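Local coordinates for protein R.Pab1 family restriction endonuclease (Campylobacter coli, PDB 7CFA) that acts as a restriction DNA glycosylase, probably cutting foreign DNA by excising a base from its recognition sequence and breaking the strand at the abasic site, at residues 74-77 / 78-82; 85-89 / 90-94; 99-102 / 103-107; 206-209 / 210-213. The protein carries 2 engineered substitutions. One frame throughout, in Å; residues are numbered along the deposited sequence.

Contact 1 (74-77 / 78-82); sequences KKLY and ELSDI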
loop_
_atom_site.group_PDB
_atom_site.type_symbol
_atom_site.label_atom_id
_atom_site.label_comp_id
_atom_site.label_asym_id
_atom_site.label_seq_id
_atom_site.Cartn_x
_atom_site.Cartn_y
_atom_site.Cartn_z
ATOM N N LYS A 74 0.795 -27.642 3.525
ATOM C CA LYS A 74 0.836 -26.903 2.274
ATOM C C LYS A 74 0.722 -27.865 1.102
ATOM O O LYS A 74 1.102 -29.035 1.197
ATOM C CB LYS A 74 2.132 -26.094 2.143
ATOM C CG LYS A 74 2.278 -24.948 3.129
ATOM C CD LYS A 74 1.597 -23.690 2.615
ATOM C CE LYS A 74 1.994 -22.474 3.437
ATOM N NZ LYS A 74 1.518 -21.210 2.815
ATOM N N LYS A 75 0.197 -27.358 -0.011
ATOM C CA LYS A 75 0.123 -28.119 -1.247
ATOM C C LYS A 75 0.527 -27.224 -2.408
ATOM O O LYS A 75 0.575 -25.997 -2.286
ATOM C CB LYS A 75 -1.279 -28.697 -1.480
ATOM C CG LYS A 75 -2.371 -27.655 -1.649
ATOM C CD LYS A 75 -3.714 -28.321 -1.892
ATOM C CE LYS A 75 -4.818 -27.295 -2.064
ATOM N NZ LYS A 75 -6.124 -27.940 -2.365
ATOM N N LEU A 76 0.820 -27.855 -3.542
ATOM C CA LEU A 76 1.256 -27.115 -4.716
ATOM C C LEU A 76 0.136 -26.217 -5.229
ATOM O O LEU A 76 -1.052 -26.518 -5.084
ATOM C CB LEU A 76 1.709 -28.072 -5.818
ATOM C CG LEU A 76 2.857 -29.018 -5.464
ATOM C CD1 LEU A 76 3.291 -29.811 -6.685
ATOM C CD2 LEU A 76 4.030 -28.255 -4.868
ATOM N N TYR A 77 0.533 -25.100 -5.836
ATOM C CA TYR A 77 -0.423 -24.090 -6.274
ATOM C C TYR A 77 0.263 -23.154 -7.257
ATOM O O TYR A 77 1.392 -22.716 -7.014
ATOM C CB TYR A 77 -0.975 -23.314 -5.071
ATOM C CG TYR A 77 -1.977 -22.234 -5.411
ATOM C CD1 TYR A 77 -3.189 -22.545 -6.011
ATOM C CD2 TYR A 77 -1.720 -20.904 -5.101
ATOM C CE1 TYR A 77 -4.110 -21.556 -6.314
ATOM C CE2 TYR A 77 -2.632 -19.911 -5.397
ATOM C CZ TYR A 77 -3.826 -20.240 -6.003
ATOM O OH TYR A 77 -4.737 -19.251 -6.300
ATOM N N GLU A 78 -0.421 -22.862 -8.363
ATOM C CA GLU A 78 0.050 -21.919 -9.372
ATOM C C GLU A 78 1.453 -22.248 -9.865
ATOM O O GLU A 78 1.629 -23.176 -10.658
ATOM C CB GLU A 78 -0.012 -20.489 -8.827
ATOM C CG GLU A 78 -1.436 -19.977 -8.692
ATOM C CD GLU A 78 -1.512 -18.492 -8.410
ATOM O OE1 GLU A 78 -0.591 -17.954 -7.758
ATOM O OE2 GLU A 78 -2.496 -17.860 -8.847
ATOM N N LEU A 79 2.455 -21.496 -9.399
ATOM C CA LEU A 79 3.810 -21.641 -9.927
ATOM C C LEU A 79 4.336 -23.060 -9.740
ATOM O O LEU A 79 4.849 -23.673 -10.684
ATOM C CB LEU A 79 4.744 -20.631 -9.260
ATOM C CG LEU A 79 6.221 -20.742 -9.646
ATOM C CD1 LEU A 79 6.404 -20.542 -11.143
ATOM C CD2 LEU A 79 7.060 -19.745 -8.861
ATOM N N SER A 80 4.216 -23.603 -8.526
ATOM C CA SER A 80 4.751 -24.938 -8.275
ATOM C C SER A 80 3.921 -26.014 -8.958
ATOM O O SER A 80 4.462 -27.052 -9.353
ATOM C CB SER A 80 4.832 -25.203 -6.773
ATOM O OG SER A 80 3.541 -25.276 -6.196
ATOM N N ASP A 81 2.612 -25.793 -9.103
ATOM C CA ASP A 81 1.792 -26.739 -9.849
ATOM C C ASP A 81 2.137 -26.726 -11.332
ATOM O O ASP A 81 2.076 -27.771 -11.989
ATOM C CB ASP A 81 0.310 -26.433 -9.646
ATOM C CG ASP A 81 -0.587 -27.416 -10.368
ATOM O OD1 ASP A 81 -0.457 -28.632 -10.112
ATOM O OD2 ASP A 81 -1.421 -26.978 -11.188
ATOM N N ILE A 82 2.494 -25.560 -11.874
ATOM C CA ILE A 82 2.936 -25.490 -13.264
ATOM C C ILE A 82 4.230 -26.273 -13.444
ATOM O O ILE A 82 4.372 -27.068 -14.379
ATOM C CB ILE A 82 3.098 -24.024 -13.703
ATOM C CG1 ILE A 82 1.734 -23.335 -13.778
ATOM C CG2 ILE A 82 3.815 -23.941 -15.041
ATOM C CD1 ILE A 82 1.816 -21.822 -13.796
#
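Tyr77 and Ser80 face each other across the bend where strand 73-76 gives way to helix 79-88, and two polar bonds join them. The stronger runs from Tyr77 N to Ser80 OG, 3.0 Å and nearly straight at 162°. Ser80 turns its hydroxyl between its own backbone N and carbonyl carbon (chi1 67°), which aims OG back at the end of the strand. OG is also bonded to Tyr55 O, a pure acceptor, and so uses its proton there while taking the hydrogen of Tyr77 N; a small hydroxyl can serve both in a tight place. The return bond, from Ser80 N to Tyr77 O at 3.3 Å, is weak.

A stacked pair comes next. Glu78 lies alongside the Tyr77 ring, pointing the same way, with the carboxylate plane only 6° from that of the ring. Its CG sits over the ring centre, 3.6 Å from the centroid, a CH-pi contact. The carboxylate of Glu78 has its polar partners in the rest of the chain: OE1 meets Lys20 NZ in a salt bridge and Gly54 N in a hydrogen bond, while OE2 accepts from Trp51 NE1, so the buried group is well satisfied.

The apolar part is small: Leu76 lays CD2 against Ser80 CB at 3.7 Å, and Leu76 also packs on Ile232 and Phe235 of helix 223-237.

Glu78 holds the N-cap position with a positive phi, and its O receives Ile82 N at 2.8 Å. The whole is a sharp strand-to-helix turn whose first helical residues reach back to the strand end.

Contact 2 (85-89 / 90-94); sequences QFFKH and NIILK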
loop_
_atom_site.group_PDB
_atom_site.type_symbol
_atom_site.label_atom_id
_atom_site.label_comp_id
_atom_site.label_asym_id
_atom_site.label_seq_id
_atom_site.Cartn_x
_atom_site.Cartn_y
_atom_site.Cartn_z
ATOM N N GLN A 85 3.621 -30.128 -13.266
ATOM C CA GLN A 85 3.030 -30.758 -14.443
ATOM C C GLN A 85 4.039 -30.878 -15.578
ATOM O O GLN A 85 4.059 -31.886 -16.294
ATOM C CB GLN A 85 1.797 -29.977 -14.900
ATOM C CG GLN A 85 0.644 -29.995 -13.908
ATOM C CD GLN A 85 -0.611 -29.343 -14.459
ATOM O OE1 GLN A 85 -1.008 -29.594 -15.598
ATOM N NE2 GLN A 85 -1.242 -28.498 -13.652
ATOM N N PHE A 86 4.886 -29.862 -15.763
ATOM C CA PHE A 86 5.888 -29.937 -16.821
ATOM C C PHE A 86 7.010 -30.902 -16.466
ATOM O O PHE A 86 7.642 -31.470 -17.364
ATOM C CB PHE A 86 6.440 -28.547 -17.126
ATOM C CG PHE A 86 5.584 -27.762 -18.071
ATOM C CD1 PHE A 86 5.845 -27.776 -19.432
ATOM C CD2 PHE A 86 4.503 -27.033 -17.604
ATOM C CE1 PHE A 86 5.053 -27.063 -20.310
ATOM C CE2 PHE A 86 3.706 -26.317 -18.477
ATOM C CZ PHE A 86 3.983 -26.333 -19.833
ATOM N N PHE A 87 7.274 -31.100 -15.174
ATOM C CA PHE A 87 8.173 -32.173 -14.771
ATOM C C PHE A 87 7.502 -33.534 -14.898
ATOM O O PHE A 87 8.172 -34.523 -15.214
ATOM C CB PHE A 87 8.656 -31.956 -13.337
ATOM C CG PHE A 87 9.658 -32.976 -12.880
ATOM C CD1 PHE A 87 10.997 -32.843 -13.210
ATOM C CD2 PHE A 87 9.264 -34.072 -12.129
ATOM C CE1 PHE A 87 11.924 -33.779 -12.797
ATOM C CE2 PHE A 87 10.185 -35.013 -11.712
ATOM C CZ PHE A 87 11.517 -34.866 -12.045
ATOM N N LYS A 88 6.190 -33.595 -14.660
ATOM C CA LYS A 88 5.459 -34.849 -14.804
ATOM C C LYS A 88 5.443 -35.314 -16.253
ATOM O O LYS A 88 5.527 -36.517 -16.527
ATOM C CB LYS A 88 4.034 -34.680 -14.276
ATOM C CG LYS A 88 3.123 -35.871 -14.527
ATOM C CD LYS A 88 1.701 -35.586 -14.066
ATOM C CE LYS A 88 0.779 -36.755 -14.375
ATOM N NZ LYS A 88 -0.626 -36.479 -13.970
ATOM N N HIS A 89 5.341 -34.375 -17.193
ATOM C CA HIS A 89 5.316 -34.679 -18.615
ATOM C C HIS A 89 6.705 -34.651 -19.248
ATOM O O HIS A 89 6.816 -34.533 -20.473
ATOM C CB HIS A 89 4.374 -33.714 -19.338
ATOM C CG HIS A 89 2.929 -33.931 -19.012
ATOM N ND1 HIS A 89 2.346 -33.460 -17.855
ATOM C CD2 HIS A 89 1.952 -34.583 -19.686
ATOM C CE1 HIS A 89 1.071 -33.805 -17.834
ATOM N NE2 HIS A 89 0.807 -34.487 -18.934
ATOM N N ASN A 90 7.760 -34.741 -18.434
ATOM C CA ASN A 90 9.133 -34.949 -18.904
ATOM C C ASN A 90 9.642 -33.808 -19.778
ATOM O O ASN A 90 10.432 -34.025 -20.698
ATOM C CB ASN A 90 9.267 -36.274 -19.659
ATOM C CG ASN A 90 9.319 -37.472 -18.736
ATOM O OD1 ASN A 90 10.037 -37.474 -17.736
ATOM N ND2 ASN A 90 8.557 -38.505 -19.071
ATOM N N ILE A 91 9.214 -32.579 -19.514
ATOM C CA ILE A 91 9.752 -31.419 -20.211
ATOM C C ILE A 91 10.860 -30.749 -19.409
ATOM O O ILE A 91 11.883 -30.355 -19.970
ATOM C CB ILE A 91 8.623 -30.424 -20.551
ATOM C CG1 ILE A 91 7.654 -31.044 -21.563
ATOM C CG2 ILE A 91 9.191 -29.115 -21.088
ATOM C CD1 ILE A 91 6.635 -30.070 -22.111
ATOM N N ILE A 92 10.684 -30.643 -18.099
ATOM C CA ILE A 92 11.695 -30.080 -17.217
ATOM C C ILE A 92 12.682 -31.174 -16.838
ATOM O O ILE A 92 12.288 -32.231 -16.334
ATOM C CB ILE A 92 11.042 -29.468 -15.968
ATOM C CG1 ILE A 92 10.159 -28.277 -16.349
ATOM C CG2 ILE A 92 12.100 -29.072 -14.948
ATOM C CD1 ILE A 92 9.508 -27.602 -15.163
ATOM N N LEU A 93 13.964 -30.920 -17.080
ATOM C CA LEU A 93 15.004 -31.876 -16.729
ATOM C C LEU A 93 15.205 -31.927 -15.218
ATOM O O LEU A 93 15.042 -30.928 -14.514
ATOM C CB LEU A 93 16.322 -31.503 -17.407
ATOM C CG LEU A 93 16.315 -31.349 -18.926
ATOM C CD1 LEU A 93 17.660 -30.834 -19.425
ATOM C CD2 LEU A 93 15.972 -32.670 -19.585
ATOM N N LYS A 94 15.572 -33.111 -14.721
ATOM C CA LYS A 94 15.893 -33.243 -13.303
ATOM C C LYS A 94 17.102 -32.398 -12.929
ATOM O O LYS A 94 17.168 -31.866 -11.815
ATOM C CB LYS A 94 16.143 -34.711 -12.947
ATOM C CG LYS A 94 14.940 -35.620 -13.151
ATOM C CD LYS A 94 15.291 -37.078 -12.892
ATOM C CE LYS A 94 14.094 -37.982 -13.147
ATOM N NZ LYS A 94 14.440 -39.423 -12.999
#
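A Schellman motif ends helix 79-88, with Ile91 N bonded to Phe86 O at 2.9 Å and Asn90 N bonded weakly to Phe87 O. Asn90 is the C-prime residue; its phi is positive (63°), a conformation that asparagine tolerates better than most residues with a side chain. Phe86 O also accepts Ile92 N at 3.2 Å. The two donors come differently: Ile91 N lies nearly in line with the carbonyl bond, whereas Ile92 N stands above the carbonyl plane.

The apolar contact customary for this motif is present too. Ile91 runs beside Phe86, pointing the same way, and its CD1 is 3.6 Å from Phe86 CD1. Ile92 CD1 meets Phe86 CB at 3.8 Å. Phe87 swings its ring away from its own backbone N (chi1 -176°) toward the outgoing chain, where the extended side chain of Lys94 crosses it at about a right angle. Lys94 CG touches the ring edge, 3.6 Å from Phe87 CE1.

On the last turn, His89 ND1 gives its hydrogen to Gln85 O at 2.8 Å, with the acceptor in the imidazole plane. His89 N bonds there too, the two donors reaching Gln85 O from opposite faces of the carbonyl plane. Phe6 stacks on His89 and meets Phe86 edge-to-face.

Phe86 O, whose regular donor Asn90 N is badly angled, is thus served instead by Ile91 N and Ile92 N, whereas Gln85 O keeps its helical donor and gains the imidazole, a bond implying that ND1 carries a hydrogen.

Contact 3 (99-102 / 103-107); sequences GIKN and FLENN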
loop_
_atom_site.group_PDB
_atom_site.type_symbol
_atom_site.label_atom_id
_atom_site.label_comp_id
_atom_site.label_asym_id
_atom_site.label_seq_id
_atom_site.Cartn_x
_atom_site.Cartn_y
_atom_site.Cartn_z
ATOM N N GLY A 99 19.946 -28.123 -10.076
ATOM C CA GLY A 99 20.724 -26.894 -10.112
ATOM C C GLY A 99 20.121 -25.800 -9.253
ATOM O O GLY A 99 20.840 -25.053 -8.586
ATOM N N ILE A 100 18.791 -25.691 -9.256
ATOM C CA ILE A 100 18.133 -24.729 -8.380
ATOM C C ILE A 100 18.281 -25.153 -6.924
ATOM O O ILE A 100 18.470 -24.315 -6.034
ATOM C CB ILE A 100 16.654 -24.563 -8.777
ATOM C CG1 ILE A 100 16.538 -24.146 -10.243
ATOM C CG2 ILE A 100 15.972 -23.533 -7.889
ATOM C CD1 ILE A 100 15.109 -23.980 -10.718
ATOM N N LYS A 101 18.211 -26.459 -6.660
ATOM C CA LYS A 101 18.349 -26.955 -5.294
ATOM C C LYS A 101 19.729 -26.636 -4.729
ATOM O O LYS A 101 19.850 -26.105 -3.619
ATOM C CB LYS A 101 18.083 -28.460 -5.256
ATOM C CG LYS A 101 18.256 -29.092 -3.885
ATOM C CD LYS A 101 18.000 -30.590 -3.938
ATOM C CE LYS A 101 18.271 -31.247 -2.594
ATOM N NZ LYS A 101 18.025 -32.714 -2.642
ATOM N N ASN A 102 20.785 -26.950 -5.484
ATOM C CA ASN A 102 22.136 -26.659 -5.014
ATOM C C ASN A 102 22.377 -25.161 -4.889
ATOM O O ASN A 102 23.118 -24.725 -4.001
ATOM C CB ASN A 102 23.169 -27.291 -5.950
ATOM C CG ASN A 102 23.138 -28.807 -5.916
ATOM O OD1 ASN A 102 22.757 -29.407 -4.911
ATOM N ND2 ASN A 102 23.544 -29.435 -7.015
ATOM N N PHE A 103 21.763 -24.360 -5.763
ATOM C CA PHE A 103 21.910 -22.912 -5.674
ATOM C C PHE A 103 21.281 -22.371 -4.399
ATOM O O PHE A 103 21.867 -21.513 -3.728
ATOM C CB PHE A 103 21.288 -22.249 -6.903
ATOM C CG PHE A 103 21.160 -20.753 -6.789
ATOM C CD1 PHE A 103 22.247 -19.931 -7.032
ATOM C CD2 PHE A 103 19.950 -20.172 -6.445
ATOM C CE1 PHE A 103 22.131 -18.557 -6.928
ATOM C CE2 PHE A 103 19.828 -18.801 -6.338
ATOM C CZ PHE A 103 20.920 -17.992 -6.581
ATOM N N LEU A 104 20.088 -22.853 -4.048
ATOM C CA LEU A 104 19.416 -22.359 -2.853
ATOM C C LEU A 104 20.077 -22.873 -1.582
ATOM O O LEU A 104 20.006 -22.213 -0.539
ATOM C CB LEU A 104 17.939 -22.747 -2.889
ATOM C CG LEU A 104 17.145 -22.140 -4.045
ATOM C CD1 LEU A 104 15.708 -22.624 -4.029
ATOM C CD2 LEU A 104 17.205 -20.622 -3.989
ATOM N N GLU A 105 20.722 -24.042 -1.648
ATOM C CA GLU A 105 21.405 -24.578 -0.474
ATOM C C GLU A 105 22.674 -23.793 -0.166
ATOM O O GLU A 105 23.010 -23.581 1.005
ATOM C CB GLU A 105 21.732 -26.058 -0.683
ATOM C CG GLU A 105 20.529 -26.986 -0.628
ATOM C CD GLU A 105 20.899 -28.439 -0.870
ATOM O OE1 GLU A 105 22.047 -28.701 -1.285
ATOM O OE2 GLU A 105 20.042 -29.318 -0.644
ATOM N N ASN A 106 23.391 -23.353 -1.200
ATOM C CA ASN A 106 24.639 -22.629 -1.012
ATOM C C ASN A 106 24.453 -21.123 -0.886
ATOM O O ASN A 106 25.384 -20.435 -0.454
ATOM C CB ASN A 106 25.600 -22.917 -2.173
ATOM C CG ASN A 106 26.133 -24.337 -2.154
ATOM O OD1 ASN A 106 26.403 -24.900 -1.092
ATOM N ND2 ASN A 106 26.291 -24.923 -3.335
ATOM N N ASN A 107 23.285 -20.596 -1.243
ATOM C CA ASN A 107 23.090 -19.153 -1.230
ATOM C C ASN A 107 23.019 -18.619 0.196
ATOM O O ASN A 107 22.433 -19.241 1.086
ATOM C CB ASN A 107 21.816 -18.770 -1.981
ATOM C CG ASN A 107 21.542 -17.276 -1.928
ATOM O OD1 ASN A 107 22.465 -16.462 -1.978
ATOM N ND2 ASN A 107 20.272 -16.911 -1.808
#
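Lys101 and Glu105, one turn apart near the end of helix 94-106, bring their chains together at an oblique angle. Lys101 places CG opposite its backbone N (chi1 178°) and is extended from there to the amine. Glu105, also extended beyond CG, starts beside its own backbone N (chi1 -72°) and leans back, so that OE2 lies 3.3 Å from Lys101 CE. The charges themselves stay 4.4 Å apart between Lys101 NZ and Glu105 OE2, too far for a salt bridge; NZ makes one with Glu234 of helix 223-237.

On the buried flank Ile100 and Leu104 run side by side, Ile100 CG2 meeting Leu104 CD1 at 4.0 Å, and their branched apolar ends suit the packing on Val229, Leu230 and Ile233. Phe103 turns its ring away from the preceding turn, toward a cation-pi contact with Lys216 and toward Ala128 of the second subunit.

The backbone is regular: Leu104 N bonds Ile100 O at 2.9 Å and Asn106 N bonds Asn102 O at 3.1 Å. Since the aliphatic part of Lys101 touches Glu105 while its amine is engaged by Glu234, the carboxylate of the exposed Glu105 probably adds a modest, solvent-weakened attraction rather than a fixed ion pair.

Contact 4 (206-209 / 210-213); sequences NNIN and IFLE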
loop_
_atom_site.group_PDB
_atom_site.type_symbol
_atom_site.label_atom_id
_atom_site.label_comp_id
_atom_site.label_asym_id
_atom_site.label_seq_id
_atom_site.Cartn_x
_atom_site.Cartn_y
_atom_site.Cartn_z
ATOM N N ASN A 206 8.631 -23.801 -24.746
ATOM C CA ASN A 206 9.309 -22.603 -25.222
ATOM C C ASN A 206 9.439 -21.522 -24.159
ATOM O O ASN A 206 10.230 -20.591 -24.346
ATOM C CB ASN A 206 8.577 -22.032 -26.439
ATOM C CG ASN A 206 8.548 -22.997 -27.608
ATOM O OD1 ASN A 206 9.472 -23.788 -27.800
ATOM N ND2 ASN A 206 7.482 -22.937 -28.396
ATOM N N ASN A 207 8.694 -21.614 -23.053
ATOM C CA ASN A 207 8.770 -20.579 -22.030
ATOM C C ASN A 207 8.709 -21.142 -20.613
ATOM O O ASN A 207 8.480 -20.379 -19.666
ATOM C CB ASN A 207 7.653 -19.538 -22.220
ATOM C CG ASN A 207 6.257 -20.143 -22.145
ATOM O OD1 ASN A 207 6.073 -21.281 -21.707
ATOM N ND2 ASN A 207 5.262 -19.374 -22.569
ATOM N N ILE A 208 8.902 -22.452 -20.440
ATOM C CA ILE A 208 8.791 -23.039 -19.107
ATOM C C ILE A 208 9.931 -22.571 -18.209
ATOM O O ILE A 208 9.754 -22.440 -16.991
ATOM C CB ILE A 208 8.732 -24.577 -19.199
ATOM C CG1 ILE A 208 8.538 -25.197 -17.812
ATOM C CG2 ILE A 208 9.985 -25.133 -19.863
ATOM C CD1 ILE A 208 7.298 -24.707 -17.088
ATOM N N ASN A 209 11.106 -22.292 -18.780
ATOM C CA ASN A 209 12.241 -21.875 -17.964
ATOM C C ASN A 209 12.014 -20.525 -17.297
ATOM O O ASN A 209 12.699 -20.211 -16.317
ATOM C CB ASN A 209 13.516 -21.837 -18.806
ATOM C CG ASN A 209 14.136 -23.209 -18.973
ATOM O OD1 ASN A 209 14.923 -23.652 -18.137
ATOM N ND2 ASN A 209 13.779 -23.894 -20.052
ATOM N N ILE A 210 11.074 -19.724 -17.803
ATOM C CA ILE A 210 10.681 -18.506 -17.102
ATOM C C ILE A 210 10.131 -18.844 -15.724
ATOM O O ILE A 210 10.461 -18.194 -14.725
ATOM C CB ILE A 210 9.657 -17.720 -17.940
ATOM C CG1 ILE A 210 10.307 -17.223 -19.231
ATOM C CG2 ILE A 210 9.074 -16.566 -17.133
ATOM C CD1 ILE A 210 9.335 -16.597 -20.190
ATOM N N PHE A 211 9.291 -19.875 -15.644
ATOM C CA PHE A 211 8.722 -20.260 -14.359
ATOM C C PHE A 211 9.756 -20.935 -13.469
ATOM O O PHE A 211 9.674 -20.828 -12.239
ATOM C CB PHE A 211 7.496 -21.150 -14.589
ATOM C CG PHE A 211 6.408 -20.466 -15.371
ATOM C CD1 PHE A 211 6.424 -20.478 -16.759
ATOM C CD2 PHE A 211 5.390 -19.785 -14.723
ATOM C CE1 PHE A 211 5.439 -19.835 -17.483
ATOM C CE2 PHE A 211 4.400 -19.142 -15.445
ATOM C CZ PHE A 211 4.427 -19.166 -16.826
ATOM N N LEU A 212 10.745 -21.611 -14.062
ATOM C CA LEU A 212 11.834 -22.173 -13.265
ATOM C C LEU A 212 12.700 -21.075 -12.660
ATOM O O LEU A 212 13.090 -21.160 -11.489
ATOM C CB LEU A 212 12.686 -23.112 -14.117
ATOM C CG LEU A 212 12.094 -24.489 -14.419
ATOM C CD1 LEU A 212 12.980 -25.245 -15.393
ATOM C CD2 LEU A 212 11.913 -25.282 -13.133
ATOM N N GLU A 213 13.019 -20.039 -13.441
ATOM C CA GLU A 213 13.772 -18.914 -12.895
ATOM C C GLU A 213 12.970 -18.167 -11.837
ATOM O O GLU A 213 13.552 -17.602 -10.905
ATOM C CB GLU A 213 14.188 -17.961 -14.017
ATOM C CG GLU A 213 15.216 -18.549 -14.970
ATOM C CD GLU A 213 15.727 -17.542 -15.983
ATOM O OE1 GLU A 213 15.316 -16.363 -15.923
ATOM O OE2 GLU A 213 16.544 -17.930 -16.843
#
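Ile208 O is approached by two backbone donors of the first helical turn. Leu212 N makes the sounder bond, 3.2 Å long and in the carbonyl plane; Phe211 N is nearer at 2.9 Å, but its angle of 126° makes that bond weak. The Phe211 ring adds to the crowd, for its edge is turned to this oxygen and to Asn207 O, with Phe211 CD1 3.6 Å from Asn207 O. Having CG beside its backbone N (chi1 -60°) folds the ring back along the turn into this place, and there Phe172 meets it from the sheet.

Asn207 O also accepts Ile210 N at 3.3 Å, the donor standing well above the carbonyl plane. Such a bond to the third residue on tightens the entry into helix 208-219, which follows closely on strand 198-203. The Asn207 side chain ties the start of the helix back to the end of that strand and the residue after it: OD1 accepts from Ser204 N and ND2 gives to Glu202 O, a donor-and-acceptor pair that an amide supplies at once. Its CB, meanwhile, rests on Ile210 CD1 at 3.9 Å.

The i-to-i+4 pattern that begins at Ile208 O continues at Asn209 O, which accepts Glu213 N at 2.9 Å with an angle of 164°. The exposed Asn209 crosses Leu212, its OD1 lying 3.7 Å from Leu212 CD1, whereas Ile208 bends its CD1 round to the Phe211 ring, 4.3 Å from Phe211 CD1. Glu213 lays CG against Asn209 O and carries its carboxylate onward, where OE1 is hydrogen-bonded to Tyr144 OH.

Along the chain the four contacts stand in series; none nests in or crosses another, and each closes only a local turn. Contact 1 turns strand 73-76 into helix 79-88, contact 2 ends that helix and leads into helix 94-106, contact 3 lies near the far end of the latter, and contact 4 starts helix 208-219 much later. Contact 4 touches all the others. Ile208 packs on Ile82 of contact 1 and on Phe86, Ile91 and Ile92 of contact 2; Phe211 meets Leu79 and Ile82; and Ile100 of contact 3 reaches Leu212 O. Helix 208-219 thereby joins the two earlier helices, whereas contacts 1 and 3 do not touch, with centres about 20 Å apart.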